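Side-chain contacts in extracellular endo-alpha-(1->5)-L-arabinanase 1 (Bacillus subtilis, PDB 1UV4), which cleaves internal alpha-(1->5)-L-arabinofuranosyl linkages of linear and branched arabinan, helping to break down the plant cell wall: residues L119-T124 against Y129-P134; W145-S150 against I155-L160. All coordinates share one frame; numbering follows the deposited sequence.

Contact 1 of 2, residues L119-T124 against Y129-P134; sequences LVIRST and YNAIDP
The Tyr129 ring meets the end of strand 115-123 by its rim: Arg122 O lies near the ring plane, 4.0 Å from Tyr129 CE1. A water at the same rim, in the ring plane, donates to Arg122 O and also bonds Tyr129 OH at 2.7 Å. Ser123 CB approaches the ring obliquely, 4.0 Å from Tyr129 CE1. The second flat group, the Asn130 amide, has its OD1 3.6 Å from Ser123 OG without bonding to it; that oxygen is hydrogen-bonded to Ser99 OG instead.

The direct polar tie is Ala131 N to Ser123 OG, 2.9 Å and almost straight at 169°. A chi1 of 56° holds OG between the backbone N and the carbonyl carbon, where it accepts from Ala131 N; it has a second bond with Asn97 O. Ala131, at the centre of an inverse gamma turn, lays its CB 3.7 Å from Arg122 C, and Ile121 CG2 is 4.4 Å from the same CB, a looser apolar contact.

Earlier on the strand, Val120 and Ile121 together face Ile101 in a classic beta bulge. This is the passage between blades of a GH43 five-bladed beta-propeller, where an outermost strand gives way to a loop that, by similarity, binds substrate through Asn130 to Asp133.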
# COMPACT_ATOMS: atom_id res chain seq x y z
N LEU A 119 5.41 13.62 10.79
CA LEU A 119 5.92 12.27 10.86
C LEU A 119 4.95 11.31 11.51
O LEU A 119 4.38 11.64 12.53
CB LEU A 119 7.24 12.27 11.64
CG LEU A 119 7.88 10.89 11.95
CD1 LEU A 119 8.43 10.32 10.72
CD2 LEU A 119 8.95 10.99 13.03
N VAL A 120 4.81 10.13 10.89
CA VAL A 120 4.01 9.02 11.45
C VAL A 120 4.95 8.03 12.19
O VAL A 120 4.83 7.83 13.41
CB VAL A 120 3.20 8.37 10.35
CG1 VAL A 120 2.42 7.20 10.92
CG2 VAL A 120 2.26 9.40 9.74
N ILE A 121 5.91 7.48 11.45
CA ILE A 121 6.91 6.57 11.99
C ILE A 121 8.07 6.55 11.03
O ILE A 121 7.88 6.70 9.80
CB ILE A 121 6.28 5.16 12.20
CG1 ILE A 121 7.19 4.23 13.02
CG2 ILE A 121 5.84 4.56 10.88
CD1 ILE A 121 6.52 3.04 13.53
N ARG A 122 9.26 6.34 11.55
CA ARG A 122 10.45 6.24 10.71
C ARG A 122 11.24 4.94 11.04
O ARG A 122 10.97 4.23 12.05
CB ARG A 122 11.28 7.52 10.76
CG ARG A 122 11.72 7.96 12.12
CD ARG A 122 12.72 7.12 12.77
NE ARG A 122 13.28 7.89 13.90
CZ ARG A 122 14.34 8.69 13.85
NH1 ARG A 122 15.06 8.82 12.75
NH2 ARG A 122 14.70 9.33 14.96
N SER A 123 12.20 4.66 10.18
CA SER A 123 13.14 3.58 10.37
C SER A 123 14.57 4.05 10.05
O SER A 123 14.76 4.99 9.27
CB SER A 123 12.80 2.37 9.49
OG SER A 123 12.74 2.73 8.11
N THR A 124 15.58 3.42 10.67
CA THR A 124 16.98 3.63 10.34
C THR A 124 17.65 2.30 10.14
O THR A 124 17.02 1.27 10.31
CB THR A 124 17.74 4.38 11.49
OG1 THR A 124 17.86 3.54 12.65
CG2 THR A 124 17.02 5.67 11.93
N TYR A 129 13.31 -3.32 10.16
CA TYR A 129 12.14 -3.09 9.28
C TYR A 129 12.35 -1.79 8.51
O TYR A 129 13.27 -1.04 8.79
CB TYR A 129 10.83 -3.01 10.08
CG TYR A 129 10.80 -1.97 11.18
CD1 TYR A 129 10.54 -0.62 10.93
CD2 TYR A 129 11.03 -2.36 12.49
CE1 TYR A 129 10.48 0.31 12.01
CE2 TYR A 129 11.00 -1.50 13.51
CZ TYR A 129 10.75 -0.17 13.28
OH TYR A 129 10.68 0.67 14.39
N ASN A 130 11.48 -1.58 7.55
CA ASN A 130 11.54 -0.40 6.67
C ASN A 130 10.20 0.31 6.73
O ASN A 130 9.15 -0.26 6.42
CB ASN A 130 11.84 -0.83 5.24
CG ASN A 130 12.14 0.33 4.32
OD1 ASN A 130 12.36 1.45 4.76
ND2 ASN A 130 12.27 0.04 3.01
N ALA A 131 10.24 1.58 7.13
CA ALA A 131 9.03 2.39 7.26
C ALA A 131 8.59 3.00 5.93
O ALA A 131 8.70 4.20 5.69
CB ALA A 131 9.23 3.53 8.29
N ILE A 132 8.08 2.10 5.10
CA ILE A 132 7.42 2.44 3.86
C ILE A 132 6.16 1.60 3.68
O ILE A 132 5.87 0.66 4.41
CB ILE A 132 8.37 2.29 2.64
CG1 ILE A 132 8.64 0.83 2.30
CG2 ILE A 132 9.67 3.05 2.85
CD1 ILE A 132 9.36 0.60 1.02
N ASP A 133 5.40 1.96 2.66
CA ASP A 133 4.23 1.22 2.22
C ASP A 133 3.09 1.20 3.25
O ASP A 133 2.59 0.14 3.64
CB ASP A 133 4.52 -0.21 1.79
CG ASP A 133 5.46 -0.30 0.63
OD1 ASP A 133 5.83 0.70 -0.03
OD2 ASP A 133 5.90 -1.44 0.32
N PRO A 134 2.66 2.40 3.71
CA PRO A 134 1.59 2.46 4.73
C PRO A 134 0.24 1.98 4.27
O PRO A 134 -0.10 2.12 3.10
CB PRO A 134 1.50 3.95 5.03
CG PRO A 134 2.04 4.64 3.78
CD PRO A 134 3.10 3.74 3.28
O HOH W 1 10.62 3.34 14.33

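Contact 2 of 2, residues W145-S150 against I155-L160; sequences WLAFGS and IKLTKL. With EDO (1,2-ethanediol), chain F.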
# COMPACT_ATOMS: atom_id res chain seq x y z
N TRP A 145 -5.84 1.75 12.68
CA TRP A 145 -4.56 1.08 12.84
C TRP A 145 -3.78 1.30 11.54
O TRP A 145 -4.35 1.53 10.47
CB TRP A 145 -4.75 -0.43 13.03
CG TRP A 145 -5.38 -0.87 14.30
CD1 TRP A 145 -6.64 -0.69 14.69
CD2 TRP A 145 -4.74 -1.65 15.33
NE1 TRP A 145 -6.86 -1.27 15.92
CE2 TRP A 145 -5.70 -1.89 16.32
CE3 TRP A 145 -3.43 -2.17 15.50
CZ2 TRP A 145 -5.40 -2.60 17.49
CZ3 TRP A 145 -3.17 -2.91 16.63
CH2 TRP A 145 -4.14 -3.10 17.62
N LEU A 146 -2.47 1.17 11.66
CA LEU A 146 -1.58 1.34 10.48
C LEU A 146 -0.69 0.12 10.31
O LEU A 146 0.01 -0.28 11.24
CB LEU A 146 -0.67 2.57 10.66
CG LEU A 146 0.20 2.95 9.43
CD1 LEU A 146 -0.62 3.64 8.39
CD2 LEU A 146 1.41 3.81 9.92
N ALA A 147 -0.73 -0.47 9.12
CA ALA A 147 0.24 -1.51 8.74
C ALA A 147 1.26 -0.90 7.78
O ALA A 147 1.00 0.08 7.09
CB ALA A 147 -0.44 -2.67 8.13
N PHE A 148 2.45 -1.47 7.77
CA PHE A 148 3.50 -1.02 6.85
C PHE A 148 4.60 -2.05 6.78
O PHE A 148 4.65 -3.01 7.49
CB PHE A 148 4.06 0.35 7.25
CG PHE A 148 4.85 0.33 8.54
CD1 PHE A 148 4.21 0.55 9.75
CD2 PHE A 148 6.20 0.05 8.55
CE1 PHE A 148 4.90 0.53 10.91
CE2 PHE A 148 6.92 0.02 9.74
CZ PHE A 148 6.26 0.27 10.92
N GLY A 149 5.49 -1.84 5.83
CA GLY A 149 6.74 -2.59 5.73
C GLY A 149 7.14 -3.03 4.34
O GLY A 149 6.35 -3.10 3.41
N SER A 150 8.41 -3.39 4.23
CA SER A 150 9.06 -3.88 3.03
C SER A 150 10.42 -4.43 3.40
O SER A 150 11.28 -3.68 3.90
CB SER A 150 9.23 -2.74 2.05
OG SER A 150 9.87 -3.16 0.86
N ILE A 155 6.34 -7.10 7.64
CA ILE A 155 5.17 -6.26 7.87
C ILE A 155 4.86 -6.07 9.34
O ILE A 155 4.81 -7.02 10.13
CB ILE A 155 3.97 -6.88 7.17
CG1 ILE A 155 4.35 -7.19 5.70
CG2 ILE A 155 2.74 -5.95 7.22
CD1 ILE A 155 4.81 -6.09 4.87
N LYS A 156 4.71 -4.77 9.68
CA LYS A 156 4.45 -4.32 11.04
C LYS A 156 3.07 -3.68 11.11
O LYS A 156 2.52 -3.27 10.11
CB LYS A 156 5.50 -3.34 11.47
CG LYS A 156 6.96 -3.81 11.31
CD LYS A 156 7.26 -5.11 12.03
CE LYS A 156 8.63 -5.62 11.73
NZ LYS A 156 8.91 -6.86 12.50
N LEU A 157 2.60 -3.55 12.34
CA LEU A 157 1.26 -3.04 12.66
C LEU A 157 1.28 -2.25 13.97
O LEU A 157 1.84 -2.70 14.94
CB LEU A 157 0.28 -4.19 12.75
CG LEU A 157 -1.15 -3.88 13.13
CD1 LEU A 157 -1.87 -3.21 12.00
CD2 LEU A 157 -1.87 -5.16 13.60
N THR A 158 0.68 -1.06 13.95
CA THR A 158 0.48 -0.29 15.16
C THR A 158 -0.95 0.26 15.18
O THR A 158 -1.51 0.64 14.16
CB THR A 158 1.51 0.86 15.28
OG1 THR A 158 1.27 1.63 16.46
CG2 THR A 158 1.39 1.81 14.09
N LYS A 159 -1.47 0.38 16.38
CA LYS A 159 -2.71 1.12 16.61
C LYS A 159 -2.39 2.59 16.38
O LYS A 159 -1.23 3.06 16.53
CB LYS A 159 -3.27 0.88 18.01
CG LYS A 159 -4.69 1.39 18.26
CD LYS A 159 -5.25 0.83 19.58
CE LYS A 159 -6.51 1.55 20.00
NZ LYS A 159 -7.63 1.29 19.12
N LEU A 160 -3.41 3.36 16.05
CA LEU A 160 -3.30 4.80 15.90
C LEU A 160 -4.21 5.51 16.88
O LEU A 160 -5.30 5.05 17.21
CB LEU A 160 -3.70 5.22 14.48
CG LEU A 160 -2.80 4.73 13.34
CD1 LEU A 160 -3.48 5.00 11.99
CD2 LEU A 160 -1.44 5.33 13.40
C1 EDO F . 7.74 -5.95 17.04
O1 EDO F . 6.96 -7.12 16.88
C2 EDO F . 7.92 -5.29 15.70
O2 EDO F . 9.23 -5.53 15.25
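Trp145 and Lys159 face each other across an antiparallel beta hairpin, strands 144-148 and 155-160, within one blade of the propeller. The short strand axes run at 159° and approach to 4.5 Å. Trp145 CG is set beside its own backbone N, which carries the indole across the neighbouring strand. One indole face takes the Lys159 backbone and the start of its side chain: Lys159 CB stands 3.8 Å from the centroid of the six-membered ring of Trp145, a CH-pi contact only 4° off the ring normal. Lys159 CG lies by CE2 and CD by CZ2, and the bend at chi4 brings NZ back toward NE1, whose hydrogen bond goes to Asp139. On the same sheet face, Leu157 meets the indole obliquely, its CG 3.7 Å from Trp145 CE3, and its CD1 reaches back to Ala147 CB.

The other face carries Leu146, Thr158, Phe148 and Lys156. Phe148 CG lies between the backbone N and the carbonyl carbon (chi1 68°), a rotation that leans the ring over the partner strand. Lys156 CB then rests over a ring face, 4.0 Å from the Phe148 centroid and offset toward the rim. Farther along, Leu160 CD1 packs 3.9 Å from Leu146 CB.

Paired backbone bonds fix the register at Leu146 with Thr158 and at Phe148 with Lys156; the shortest, Leu146 N to Thr158 O, is 2.7 Å. Between them, Ala147 and Leu157 form a non-hydrogen-bonded pair, and Leu157 CA makes a CA-H...O contact with Leu146 O. Lys156 bends at chi2, leading its amine away from Phe148 to Ser153 and Ser173. There NZ also donates to O2 of a 1,2-ethanediol, probably from the crystallisation liquor, at 3.1 Å.

From the N terminus, contact 1 comes first: it closes the short loop 125-128 that follows strand 115-123, an outermost strand of its sheet. The chain then runs through strand 135-138 to contact 2, which closes loop 151-154 between two strands of the next sheet. The two are thus in series, neither nesting nor crossing, with centres about 9 Å apart. They nevertheless touch: Gly149 N probably donates to Ile132 O at 2.9 Å, joining the entering loop to its own sheet, and Asn130 CB packs 3.2 Å from Ser150 O. Ile121 against Phe148 links the two successive blades, beside Glu185, the inferred proton donor, and Asp133, inferred to tune its pKa; Ser150 touches Glu185.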